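PDB 2GU1: zinc peptidase from Vibrio cholerae, which hydrolyses the peptide cross-links between peptidoglycan strands as a zinc-dependent DD-endopeptidase, and may stand in for related endopeptidases during zinc starvation. Local coordinates for residues T129-D134 against S196-F201; D186-D191 against E269-Y274; V245-D250 against Q290-G295; K283-K288 against G295-L300. All coordinates share one frame; numbering follows the deposited sequence.

Interaction 1 of 4, residues T129-D134 against S196-F201; sequences TQVMKD and SLERAF
Val131 makes the direct packing against Leu197. Its carbonyl O rests 3.7 Å from Leu197 CB. Its CG1 branch, anti to the backbone N (chi1 168°), reaches Leu197 CB at 4.3 Å. The other branch, CG2, passes 4.1 Å from Glu198 OE2. The two side chains cross obliquely here. The carboxylate of Glu198 is held elsewhere, since OE1 accepts from Phe189 N. A water lies beside this packing. Water 1 is 3.1 Å from Gln130 O, one residue back, and 2.6 Å from Leu197 O. Lys133 sends NZ to water 1, but that bond is weak. Asp134 reaches across through a second water. Water 2 donates to Asp134 OD2 at 2.6 Å and to Leu197 O at 3.0 Å, which places both waters on the one carbonyl oxygen. One apolar pair, Val131 with Leu197, thus lies beside two bridging waters. The contact joins the C-terminal part of helix 122-132 to the loop after strand 189-191. Leu197 also packs on Ala181 and Phe189, and Met132 on Val179 and Ala181, so helix and loop both lie against strands 179-183 and 189-191.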
loop_
_atom_site.group_PDB
_atom_site.type_symbol
_atom_site.label_atom_id
_atom_site.label_comp_id
_atom_site.label_asym_id
_atom_site.label_seq_id
_atom_site.Cartn_x
_atom_site.Cartn_y
_atom_site.Cartn_z
ATOM N N THR A 129 8.140 12.399 -12.431
ATOM C CA THR A 129 9.521 12.852 -12.295
ATOM C C THR A 129 10.410 11.734 -11.755
ATOM O O THR A 129 11.580 11.634 -12.124
ATOM C CB THR A 129 9.628 14.107 -11.385
ATOM O OG1 THR A 129 8.999 13.855 -10.126
ATOM C CG2 THR A 129 8.959 15.300 -12.051
ATOM N N GLN A 130 9.844 10.887 -10.900
ATOM C CA GLN A 130 10.578 9.760 -10.324
ATOM C C GLN A 130 10.968 8.773 -11.420
ATOM O O GLN A 130 12.133 8.422 -11.566
ATOM C CB GLN A 130 9.713 9.046 -9.281
ATOM C CG GLN A 130 10.282 7.722 -8.791
ATOM C CD GLN A 130 9.217 6.825 -8.162
ATOM O OE1 GLN A 130 8.227 6.461 -8.810
ATOM N NE2 GLN A 130 9.419 6.461 -6.897
ATOM N N VAL A 131 9.980 8.334 -12.194
ATOM C CA VAL A 131 10.205 7.386 -13.279
ATOM C C VAL A 131 11.192 7.886 -14.331
ATOM O O VAL A 131 12.074 7.145 -14.762
ATOM C CB VAL A 131 8.871 7.036 -13.994
ATOM C CG1 VAL A 131 9.143 6.288 -15.295
ATOM C CG2 VAL A 131 7.994 6.202 -13.071
ATOM N N MET A 132 11.047 9.141 -14.738
ATOM C CA MET A 132 11.900 9.711 -15.781
ATOM C C MET A 132 13.199 10.388 -15.332
ATOM O O MET A 132 13.927 10.923 -16.170
ATOM C CB MET A 132 11.093 10.726 -16.599
ATOM C CG MET A 132 9.781 10.198 -17.171
ATOM S SD MET A 132 10.034 8.804 -18.267
ATOM C CE MET A 132 10.507 9.618 -19.744
ATOM N N LYS A 133 13.507 10.357 -14.040
ATOM C CA LYS A 133 14.705 11.043 -13.543
ATOM C C LYS A 133 16.034 10.778 -14.258
ATOM O O LYS A 133 16.840 11.692 -14.414
ATOM C CB LYS A 133 14.877 10.793 -12.041
ATOM C CG LYS A 133 15.313 9.397 -11.662
ATOM C CD LYS A 133 15.758 9.374 -10.208
ATOM C CE LYS A 133 16.239 7.999 -9.787
ATOM N NZ LYS A 133 15.129 7.014 -9.781
ATOM N N ASP A 134 16.273 9.548 -14.695
ATOM C CA ASP A 134 17.525 9.234 -15.378
ATOM C C ASP A 134 17.500 9.561 -16.868
ATOM O O ASP A 134 18.544 9.785 -17.482
ATOM C CB ASP A 134 17.881 7.759 -15.186
ATOM C CG ASP A 134 18.063 7.393 -13.729
ATOM O OD1 ASP A 134 18.810 8.109 -13.031
ATOM O OD2 ASP A 134 17.463 6.393 -13.281
ATOM N N SER A 196 14.380 -1.218 -18.429
ATOM C CA SER A 196 13.553 -0.785 -17.307
ATOM C C SER A 196 14.090 0.518 -16.732
ATOM O O SER A 196 15.301 0.678 -16.585
ATOM C CB SER A 196 13.537 -1.836 -16.200
ATOM O OG SER A 196 12.939 -1.303 -15.025
ATOM N N LEU A 197 13.189 1.437 -16.400
ATOM C CA LEU A 197 13.578 2.720 -15.827
ATOM C C LEU A 197 13.608 2.643 -14.303
ATOM O O LEU A 197 14.047 3.582 -13.639
ATOM C CB LEU A 197 12.602 3.831 -16.245
ATOM C CG LEU A 197 12.479 4.251 -17.717
ATOM C CD1 LEU A 197 13.862 4.351 -18.353
ATOM C CD2 LEU A 197 11.636 3.252 -18.461
ATOM N N GLU A 198 13.145 1.521 -13.758
ATOM C CA GLU A 198 13.095 1.317 -12.310
ATOM C C GLU A 198 13.913 0.106 -11.875
ATOM O O GLU A 198 13.897 -0.931 -12.531
ATOM C CB GLU A 198 11.635 1.167 -11.877
ATOM C CG GLU A 198 10.814 2.395 -12.218
ATOM C CD GLU A 198 9.335 2.239 -11.936
ATOM O OE1 GLU A 198 8.654 1.514 -12.694
ATOM O OE2 GLU A 198 8.857 2.846 -10.958
ATOM N N ARG A 199 14.629 0.233 -10.761
ATOM C CA ARG A 199 15.462 -0.868 -10.293
ATOM C C ARG A 199 14.668 -2.064 -9.805
ATOM O O ARG A 199 13.540 -1.924 -9.347
ATOM C CB ARG A 199 16.411 -0.395 -9.187
ATOM C CG ARG A 199 17.533 0.500 -9.696
ATOM C CD ARG A 199 18.807 0.297 -8.891
ATOM N NE ARG A 199 18.700 0.812 -7.531
ATOM C CZ ARG A 199 19.617 0.614 -6.587
ATOM N NH1 ARG A 199 20.707 -0.094 -6.858
ATOM N NH2 ARG A 199 19.449 1.129 -5.376
ATOM N N ALA A 200 15.266 -3.242 -9.923
ATOM C CA ALA A 200 14.636 -4.475 -9.481
ATOM C C ALA A 200 14.719 -4.547 -7.962
ATOM O O ALA A 200 15.323 -3.682 -7.317
ATOM C CB ALA A 200 15.337 -5.683 -10.101
ATOM N N PHE A 201 14.122 -5.590 -7.397
ATOM C CA PHE A 201 14.099 -5.770 -5.952
ATOM C C PHE A 201 14.974 -6.932 -5.518
ATOM O O PHE A 201 15.319 -7.806 -6.319
ATOM C CB PHE A 201 12.678 -6.091 -5.481
ATOM C CG PHE A 201 11.644 -5.069 -5.875
ATOM C CD1 PHE A 201 10.387 -5.478 -6.317
ATOM C CD2 PHE A 201 11.895 -3.713 -5.741
ATOM C CE1 PHE A 201 9.393 -4.547 -6.615
ATOM C CE2 PHE A 201 10.910 -2.770 -6.037
ATOM C CZ PHE A 201 9.658 -3.185 -6.471
HETATM O O HOH W 1 13.185 5.575 -12.158
HETATM O O HOH W 2 16.071 5.228 -15.107
#

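Interaction 2 of 4, residues D186-D191 against E269-Y274; sequences DGRFYD and EHNSVY
The Tyr274 ring meets Asp186 O at its edge, in the ring plane. Asn271 ND2 lies at the edge of the same ring as well. One face carries Val273 CG1, 4.0 Å above the plane and offset toward the rim. Asp186 CG lies at the edge of both the Arg188 guanidinium and the Tyr190 ring. An Asx turn lies on each side of the contact, one in the Csd3-type second domain and one in the M23 peptidase domain. Tyr274 OH donates to Asp186 O at 2.6 Å and stands 50° above that carbonyl plane. Asn271 ND2 reaches Gly187 O at 2.9 Å, but this bond is bent and weak. Gly187 has a positive phi (77°), and its CA lies 4.0 Å from Tyr274 CE2, leaving little room for a side chain. Val273 CG2 touches Gly187 O as well. Asn271 OD1 faces its own loop. It accepts from Tyr274 N at 2.7 Å, nearly along the C=O axis, and from Val273 N, which stands above the amide plane. These two bonds fix the amide and so present ND2 to Gly187. Phe201 meets the Tyr274 ring edge-to-face and extends the interface. In the other turn, Asp186 OD1 accepts from Arg188 N. Asp186 OD2 is gripped from opposite faces of its plane, by Tyr190 OH at 2.6 Å and, in a salt bridge, by Arg188 NE at 3.0 Å.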
loop_
_atom_site.group_PDB
_atom_site.type_symbol
_atom_site.label_atom_id
_atom_site.label_comp_id
_atom_site.label_asym_id
_atom_site.label_seq_id
_atom_site.Cartn_x
_atom_site.Cartn_y
_atom_site.Cartn_z
ATOM N N ASP A 186 5.004 -6.328 -15.388
ATOM C CA ASP A 186 5.686 -6.507 -14.111
ATOM C C ASP A 186 5.587 -5.298 -13.171
ATOM O O ASP A 186 6.251 -5.245 -12.139
ATOM C CB ASP A 186 7.162 -6.893 -14.347
ATOM C CG ASP A 186 8.030 -5.717 -14.774
ATOM O OD1 ASP A 186 7.482 -4.691 -15.230
ATOM O OD2 ASP A 186 9.276 -5.835 -14.666
ATOM N N GLY A 187 4.746 -4.330 -13.527
ATOM C CA GLY A 187 4.575 -3.165 -12.678
ATOM C C GLY A 187 5.671 -2.114 -12.715
ATOM O O GLY A 187 5.693 -1.218 -11.871
ATOM N N ARG A 188 6.583 -2.212 -13.680
ATOM C CA ARG A 188 7.661 -1.234 -13.812
ATOM C C ARG A 188 7.585 -0.576 -15.182
ATOM O O ARG A 188 7.047 -1.169 -16.123
ATOM C CB ARG A 188 9.035 -1.903 -13.666
ATOM C CG ARG A 188 9.322 -2.463 -12.288
ATOM C CD ARG A 188 10.775 -2.906 -12.182
ATOM N NE ARG A 188 11.126 -3.948 -13.146
ATOM C CZ ARG A 188 12.377 -4.332 -13.399
ATOM N NH1 ARG A 188 13.384 -3.754 -12.760
ATOM N NH2 ARG A 188 12.626 -5.293 -14.281
ATOM N N PHE A 189 8.128 0.638 -15.291
ATOM C CA PHE A 189 8.154 1.373 -16.558
ATOM C C PHE A 189 9.414 1.038 -17.351
ATOM O O PHE A 189 10.506 0.993 -16.782
ATOM C CB PHE A 189 8.154 2.887 -16.330
ATOM C CG PHE A 189 6.799 3.463 -16.065
ATOM C CD1 PHE A 189 6.256 3.435 -14.786
ATOM C CD2 PHE A 189 6.059 4.026 -17.104
ATOM C CE1 PHE A 189 4.983 3.965 -14.540
ATOM C CE2 PHE A 189 4.786 4.556 -16.868
ATOM C CZ PHE A 189 4.252 4.524 -15.584
ATOM N N TYR A 190 9.251 0.836 -18.655
ATOM C CA TYR A 190 10.356 0.518 -19.566
ATOM C C TYR A 190 10.369 1.522 -20.712
ATOM O O TYR A 190 9.324 2.092 -21.047
ATOM C CB TYR A 190 10.166 -0.876 -20.177
ATOM C CG TYR A 190 10.360 -2.022 -19.209
ATOM C CD1 TYR A 190 11.488 -2.849 -19.299
ATOM C CD2 TYR A 190 9.420 -2.293 -18.220
ATOM C CE1 TYR A 190 11.667 -3.917 -18.426
ATOM C CE2 TYR A 190 9.587 -3.365 -17.334
ATOM C CZ TYR A 190 10.714 -4.171 -17.447
ATOM O OH TYR A 190 10.889 -5.228 -16.586
ATOM N N ASP A 191 11.536 1.754 -21.311
ATOM C CA ASP A 191 11.584 2.652 -22.455
ATOM C C ASP A 191 11.263 1.799 -23.681
ATOM O O ASP A 191 11.040 0.592 -23.545
ATOM C CB ASP A 191 12.949 3.348 -22.606
ATOM C CG ASP A 191 14.114 2.382 -22.749
ATOM O OD1 ASP A 191 13.941 1.273 -23.299
ATOM O OD2 ASP A 191 15.226 2.763 -22.323
ATOM N N GLU A 269 6.899 2.415 0.051
ATOM C CA GLU A 269 6.298 2.455 -1.271
ATOM C C GLU A 269 7.466 2.531 -2.236
ATOM O O GLU A 269 8.267 3.465 -2.187
ATOM C CB GLU A 269 5.386 3.674 -1.423
ATOM C CG GLU A 269 4.782 3.803 -2.811
ATOM C CD GLU A 269 3.656 4.823 -2.869
ATOM O OE1 GLU A 269 3.872 5.974 -2.429
ATOM O OE2 GLU A 269 2.556 4.474 -3.358
ATOM N N HIS A 270 7.569 1.525 -3.096
ATOM C CA HIS A 270 8.652 1.435 -4.061
ATOM C C HIS A 270 8.333 2.172 -5.352
ATOM O O HIS A 270 9.203 2.822 -5.933
ATOM C CB HIS A 270 8.949 -0.034 -4.323
ATOM C CG HIS A 270 9.309 -0.783 -3.080
ATOM N ND1 HIS A 270 10.459 -0.520 -2.365
ATOM C CD2 HIS A 270 8.641 -1.729 -2.379
ATOM C CE1 HIS A 270 10.482 -1.271 -1.279
ATOM N NE2 HIS A 270 9.389 -2.013 -1.263
ATOM N N ASN A 271 7.087 2.054 -5.799
ATOM C CA ASN A 271 6.630 2.755 -6.996
ATOM C C ASN A 271 5.104 2.739 -6.999
ATOM O O ASN A 271 4.491 2.389 -5.994
ATOM C CB ASN A 271 7.215 2.126 -8.272
ATOM C CG ASN A 271 6.611 0.774 -8.606
ATOM O OD1 ASN A 271 5.798 0.234 -7.861
ATOM N ND2 ASN A 271 7.018 0.217 -9.747
ATOM N N SER A 272 4.489 3.126 -8.110
ATOM C CA SER A 272 3.034 3.173 -8.197
ATOM C C SER A 272 2.320 1.838 -7.969
ATOM O O SER A 272 1.123 1.813 -7.673
ATOM C CB SER A 272 2.617 3.732 -9.565
ATOM O OG SER A 272 3.229 3.008 -10.624
ATOM N N VAL A 273 3.057 0.737 -8.076
ATOM C CA VAL A 273 2.465 -0.587 -7.933
ATOM C C VAL A 273 2.873 -1.379 -6.680
ATOM O O VAL A 273 2.035 -2.025 -6.043
ATOM C CB VAL A 273 2.807 -1.436 -9.193
ATOM C CG1 VAL A 273 2.282 -2.850 -9.049
ATOM C CG2 VAL A 273 2.224 -0.764 -10.448
ATOM N N TYR A 274 4.151 -1.315 -6.329
ATOM C CA TYR A 274 4.692 -2.082 -5.204
ATOM C C TYR A 274 4.920 -1.393 -3.860
ATOM O O TYR A 274 5.356 -0.246 -3.794
ATOM C CB TYR A 274 6.029 -2.697 -5.621
ATOM C CG TYR A 274 5.952 -3.691 -6.749
ATOM C CD1 TYR A 274 5.639 -5.030 -6.504
ATOM C CD2 TYR A 274 6.201 -3.297 -8.068
ATOM C CE1 TYR A 274 5.579 -5.952 -7.535
ATOM C CE2 TYR A 274 6.140 -4.217 -9.110
ATOM C CZ TYR A 274 5.834 -5.544 -8.833
ATOM O OH TYR A 274 5.816 -6.469 -9.844
#

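Interaction 3 of 4, residues V245-D250 against Q290-G295; sequences VYSTGD and QLVKRG
Gly249 and Arg294 bring their CA atoms within 3.9 Å of each other, where the two backbones run 124° apart in direction. Gly295 N donates to Ser247 O at 2.8 Å. The second bond goes to a side chain: Arg294 N donates to Asp250 OD1, also at 2.8 Å, on the anti side of the carboxylate and 30° out of its plane. Asp250 CG, anti to its own carbonyl carbon (chi1 -58°), is thereby set 3.9 Å from Arg294 N. OD1 has another partner in Arg199, whose NH2 forms a salt bridge with it. Asp250 CA makes a C-H...O contact with Val292 O at 3.4 Å. This crossing belongs to the all-beta core of the M23 peptidase domain, where the chain leaves the small sheet of strand 244-246 and enters strand 251-259. Val292 CG2 packs on Ser247, 4.0 Å from OG. That hydroxyl donates to Gly249 O on a lone pair, which ties the 247-249 turn together. Arg294 CB and CG lie over Gly249 CA, and the chain then bends away so that NH1 bonds Ala200 O. At the other end, Tyr246 CD1 approaches Gly295 O obliquely at 3.0 Å, while Tyr246 OH bonds Asp207.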
loop_
_atom_site.group_PDB
_atom_site.type_symbol
_atom_site.label_atom_id
_atom_site.label_comp_id
_atom_site.label_asym_id
_atom_site.label_seq_id
_atom_site.Cartn_x
_atom_site.Cartn_y
_atom_site.Cartn_z
ATOM N N VAL A 245 17.025 -5.692 9.464
ATOM C CA VAL A 245 15.976 -5.865 8.461
ATOM C C VAL A 245 16.281 -4.827 7.394
ATOM O O VAL A 245 16.549 -3.672 7.721
ATOM C CB VAL A 245 14.576 -5.588 9.072
ATOM C CG1 VAL A 245 13.500 -5.658 8.002
ATOM C CG2 VAL A 245 14.291 -6.592 10.173
ATOM N N TYR A 246 16.255 -5.236 6.128
ATOM C CA TYR A 246 16.568 -4.329 5.032
ATOM C C TYR A 246 15.427 -4.193 4.038
ATOM O O TYR A 246 14.653 -5.130 3.847
ATOM C CB TYR A 246 17.781 -4.840 4.263
ATOM C CG TYR A 246 18.950 -5.215 5.137
ATOM C CD1 TYR A 246 19.903 -4.267 5.508
ATOM C CD2 TYR A 246 19.103 -6.523 5.594
ATOM C CE1 TYR A 246 20.990 -4.620 6.312
ATOM C CE2 TYR A 246 20.184 -6.885 6.398
ATOM C CZ TYR A 246 21.122 -5.932 6.748
ATOM O OH TYR A 246 22.204 -6.297 7.511
ATOM N N SER A 247 15.349 -3.033 3.392
ATOM C CA SER A 247 14.324 -2.803 2.378
ATOM C C SER A 247 14.711 -3.629 1.164
ATOM O O SER A 247 15.888 -3.698 0.800
ATOM C CB SER A 247 14.262 -1.326 1.975
ATOM O OG SER A 247 13.372 -1.139 0.873
ATOM N N THR A 248 13.726 -4.264 0.540
ATOM C CA THR A 248 13.995 -5.076 -0.637
ATOM C C THR A 248 14.022 -4.222 -1.903
ATOM O O THR A 248 14.188 -4.738 -3.010
ATOM C CB THR A 248 12.941 -6.180 -0.782
ATOM O OG1 THR A 248 11.631 -5.613 -0.630
ATOM C CG2 THR A 248 13.154 -7.252 0.287
ATOM N N GLY A 249 13.857 -2.913 -1.744
ATOM C CA GLY A 249 13.881 -2.047 -2.911
ATOM C C GLY A 249 13.975 -0.562 -2.615
ATOM O O GLY A 249 13.765 -0.124 -1.481
ATOM N N ASP A 250 14.305 0.221 -3.642
ATOM C CA ASP A 250 14.386 1.663 -3.479
ATOM C C ASP A 250 12.963 2.122 -3.197
ATOM O O ASP A 250 12.007 1.522 -3.691
ATOM C CB ASP A 250 14.894 2.337 -4.762
ATOM C CG ASP A 250 16.255 1.821 -5.199
ATOM O OD1 ASP A 250 17.127 1.608 -4.332
ATOM O OD2 ASP A 250 16.458 1.640 -6.416
ATOM N N GLN A 290 11.170 9.502 4.635
ATOM C CA GLN A 290 12.560 9.190 4.341
ATOM C C GLN A 290 12.656 8.250 3.148
ATOM O O GLN A 290 11.915 7.269 3.052
ATOM C CB GLN A 290 13.241 8.553 5.560
ATOM C CG GLN A 290 14.708 8.226 5.328
ATOM C CD GLN A 290 15.418 7.714 6.572
ATOM O OE1 GLN A 290 16.617 7.436 6.540
ATOM N NE2 GLN A 290 14.682 7.584 7.669
ATOM N N LEU A 291 13.560 8.566 2.230
ATOM C CA LEU A 291 13.772 7.730 1.058
ATOM C C LEU A 291 14.847 6.716 1.402
ATOM O O LEU A 291 15.841 7.047 2.051
ATOM C CB LEU A 291 14.219 8.570 -0.139
ATOM C CG LEU A 291 13.139 8.994 -1.137
ATOM C CD1 LEU A 291 12.023 9.730 -0.422
ATOM C CD2 LEU A 291 13.766 9.872 -2.216
ATOM N N VAL A 292 14.648 5.478 0.967
ATOM C CA VAL A 292 15.605 4.423 1.242
ATOM C C VAL A 292 16.076 3.759 -0.037
ATOM O O VAL A 292 15.435 3.872 -1.080
ATOM C CB VAL A 292 14.991 3.359 2.180
ATOM C CG1 VAL A 292 14.659 3.994 3.525
ATOM C CG2 VAL A 292 13.735 2.765 1.552
ATOM N N LYS A 293 17.213 3.079 0.048
ATOM C CA LYS A 293 17.780 2.391 -1.098
ATOM C C LYS A 293 17.581 0.896 -0.927
ATOM O O LYS A 293 17.316 0.417 0.176
ATOM C CB LYS A 293 19.279 2.686 -1.202
ATOM C CG LYS A 293 19.640 4.168 -1.195
ATOM C CD LYS A 293 19.204 4.871 -2.470
ATOM C CE LYS A 293 19.900 4.281 -3.686
ATOM N NZ LYS A 293 21.385 4.327 -3.556
ATOM N N ARG A 294 17.717 0.161 -2.022
ATOM C CA ARG A 294 17.582 -1.284 -1.988
ATOM C C ARG A 294 18.688 -1.867 -1.105
ATOM O O ARG A 294 19.865 -1.609 -1.334
ATOM C CB ARG A 294 17.709 -1.842 -3.407
ATOM C CG ARG A 294 17.644 -3.356 -3.505
ATOM C CD ARG A 294 17.760 -3.794 -4.957
ATOM N NE ARG A 294 19.047 -3.415 -5.540
ATOM C CZ ARG A 294 19.334 -3.493 -6.836
ATOM N NH1 ARG A 294 18.422 -3.929 -7.697
ATOM N NH2 ARG A 294 20.544 -3.151 -7.269
ATOM N N GLY A 295 18.312 -2.650 -0.098
ATOM C CA GLY A 295 19.305 -3.255 0.775
ATOM C C GLY A 295 19.671 -2.432 1.994
ATOM O O GLY A 295 20.439 -2.880 2.854
#

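Interaction 4 of 4, residues K283-K288 against G295-L300; sequences KILVKK and GQKIAL
Leu285 N donates to Ile298 O at 2.8 Å. Further along the strands, Lys283 and Leu300 form an antiparallel hydrogen-bonded pair. Leu300 N gives Lys283 O a bond of 2.9 Å, and the return bond from Lys283 N to Leu300 O is weak. Ile284 and Ala299 form the next pair, non-hydrogen-bonded, with their CA atoms 4.3 Å apart. Ala299 CB presses close to Lys283 O at 3.0 Å. Beyond this pairing the side chains take over. Leu285 lays CD1 against the aliphatic part of Lys297, 3.8 Å from CG, and touches Leu300 CD2 more loosely. On Val286, CG2 reaches Ile298 CB at 4.1 Å, and CG1 meets Ile298 CG2. Ile298 has CG1 between the backbone N and the carbonyl carbon (chi1 60°), and CG2 is the branch left for Val286. Ile298 and Ala299 both face Val245 across the sheet, a classic beta bulge. Strand 297-300 is the middle of a three-stranded antiparallel sheet, with 244-246 and 283-284 outside it. Ile284, Val286 and Ile298 pack on Leu266 of strand 265-269, and Ala299 packs on Leu281 of strand 274-281.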
loop_
_atom_site.group_PDB
_atom_site.type_symbol
_atom_site.label_atom_id
_atom_site.label_comp_id
_atom_site.label_asym_id
_atom_site.label_seq_id
_atom_site.Cartn_x
_atom_site.Cartn_y
_atom_site.Cartn_z
ATOM N N LYS A 283 12.701 -2.530 16.714
ATOM C CA LYS A 283 13.067 -1.123 16.563
ATOM C C LYS A 283 13.011 -0.682 15.100
ATOM O O LYS A 283 13.404 -1.439 14.209
ATOM C CB LYS A 283 14.489 -0.911 17.091
ATOM C CG LYS A 283 14.984 0.528 17.060
ATOM C CD LYS A 283 14.235 1.385 18.073
ATOM C CE LYS A 283 14.824 2.790 18.168
ATOM N NZ LYS A 283 14.127 3.608 19.204
ATOM N N ILE A 284 12.536 0.540 14.858
ATOM C CA ILE A 284 12.455 1.092 13.502
ATOM C C ILE A 284 13.527 2.180 13.391
ATOM O O ILE A 284 13.578 3.088 14.216
ATOM C CB ILE A 284 11.039 1.687 13.221
ATOM C CG1 ILE A 284 10.034 0.543 13.039
ATOM C CG2 ILE A 284 11.065 2.581 11.968
ATOM C CD1 ILE A 284 8.591 0.980 12.862
ATOM N N LEU A 285 14.378 2.079 12.375
ATOM C CA LEU A 285 15.478 3.025 12.188
ATOM C C LEU A 285 15.270 4.117 11.141
ATOM O O LEU A 285 16.210 4.849 10.811
ATOM C CB LEU A 285 16.758 2.255 11.854
ATOM C CG LEU A 285 17.274 1.278 12.913
ATOM C CD1 LEU A 285 18.428 0.477 12.330
ATOM C CD2 LEU A 285 17.720 2.041 14.163
ATOM N N VAL A 286 14.056 4.232 10.618
ATOM C CA VAL A 286 13.764 5.246 9.611
ATOM C C VAL A 286 12.489 5.983 9.997
ATOM O O VAL A 286 11.785 5.574 10.918
ATOM C CB VAL A 286 13.579 4.612 8.207
ATOM C CG1 VAL A 286 14.915 4.121 7.675
ATOM C CG2 VAL A 286 12.599 3.457 8.287
ATOM N N LYS A 287 12.191 7.069 9.295
ATOM C CA LYS A 287 10.992 7.844 9.590
ATOM C C LYS A 287 10.174 8.104 8.332
ATOM O O LYS A 287 10.669 7.940 7.216
ATOM C CB LYS A 287 11.374 9.181 10.233
ATOM C CG LYS A 287 10.176 10.024 10.628
ATOM C CD LYS A 287 10.583 11.371 11.197
ATOM C CE LYS A 287 9.354 12.197 11.554
ATOM N NZ LYS A 287 8.472 12.406 10.366
ATOM N N LYS A 288 8.918 8.505 8.517
ATOM C CA LYS A 288 8.045 8.810 7.391
ATOM C C LYS A 288 8.723 9.798 6.454
ATOM O O LYS A 288 9.468 10.672 6.899
ATOM C CB LYS A 288 6.734 9.432 7.867
ATOM C CG LYS A 288 5.678 8.450 8.342
ATOM C CD LYS A 288 4.320 9.138 8.422
ATOM C CE LYS A 288 3.913 9.699 7.064
ATOM N NZ LYS A 288 2.637 10.475 7.117
ATOM N N GLY A 295 18.312 -2.650 -0.098
ATOM C CA GLY A 295 19.305 -3.255 0.775
ATOM C C GLY A 295 19.671 -2.432 1.994
ATOM O O GLY A 295 20.439 -2.880 2.854
ATOM N N GLN A 296 19.126 -1.225 2.081
ATOM C CA GLN A 296 19.402 -0.349 3.211
ATOM C C GLN A 296 18.760 -0.881 4.491
ATOM O O GLN A 296 17.640 -1.404 4.468
ATOM C CB GLN A 296 18.868 1.054 2.924
ATOM C CG GLN A 296 19.303 2.105 3.922
ATOM C CD GLN A 296 18.702 3.465 3.626
ATOM O OE1 GLN A 296 18.468 3.813 2.468
ATOM N NE2 GLN A 296 18.464 4.250 4.673
ATOM N N LYS A 297 19.470 -0.753 5.609
ATOM C CA LYS A 297 18.936 -1.208 6.888
ATOM C C LYS A 297 17.846 -0.230 7.296
ATOM O O LYS A 297 18.056 0.983 7.285
ATOM C CB LYS A 297 20.035 -1.255 7.960
ATOM C CG LYS A 297 19.514 -1.656 9.333
ATOM C CD LYS A 297 20.578 -2.340 10.190
ATOM C CE LYS A 297 21.713 -1.405 10.560
ATOM N NZ LYS A 297 22.697 -2.088 11.460
ATOM N N ILE A 298 16.679 -0.753 7.654
ATOM C CA ILE A 298 15.564 0.103 8.033
ATOM C C ILE A 298 15.016 -0.202 9.421
ATOM O O ILE A 298 14.287 0.607 10.003
ATOM C CB ILE A 298 14.422 -0.007 6.996
ATOM C CG1 ILE A 298 13.931 -1.453 6.905
ATOM C CG2 ILE A 298 14.918 0.468 5.639
ATOM C CD1 ILE A 298 12.829 -1.670 5.857
ATOM N N ALA A 299 15.367 -1.364 9.959
ATOM C CA ALA A 299 14.893 -1.730 11.284
ATOM C C ALA A 299 15.603 -2.952 11.833
ATOM O O ALA A 299 16.471 -3.534 11.179
ATOM C CB ALA A 299 13.392 -1.991 11.242
ATOM N N LEU A 300 15.217 -3.333 13.044
ATOM C CA LEU A 300 15.772 -4.500 13.696
ATOM C C LEU A 300 14.573 -5.390 13.992
ATOM O O LEU A 300 13.573 -4.931 14.566
ATOM C CB LEU A 300 16.489 -4.104 14.992
ATOM C CG LEU A 300 17.649 -3.108 14.826
ATOM C CD1 LEU A 300 18.290 -2.830 16.187
ATOM C CD2 LEU A 300 18.686 -3.676 13.863
#

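From the N terminus, interaction 1 closes the loop from helix 122-132 to 196-201, within the second domain. Interaction 2 opens inside that loop at 186-191 and closes beyond it at 269-274, so the two cross and the second domain is tied to the peptidase domain. Interaction 3 starts at 245-250, before interaction 2 has closed, and crosses it in turn. Interactions 3 and 4 also cross; they share Gly295 and meet in the small sheet of strands 244-246, 297-300 and 283-284. Interactions 1 and 3 also touch across the domains. His270 of interaction 2 probably bonds Asp250 O of interaction 3.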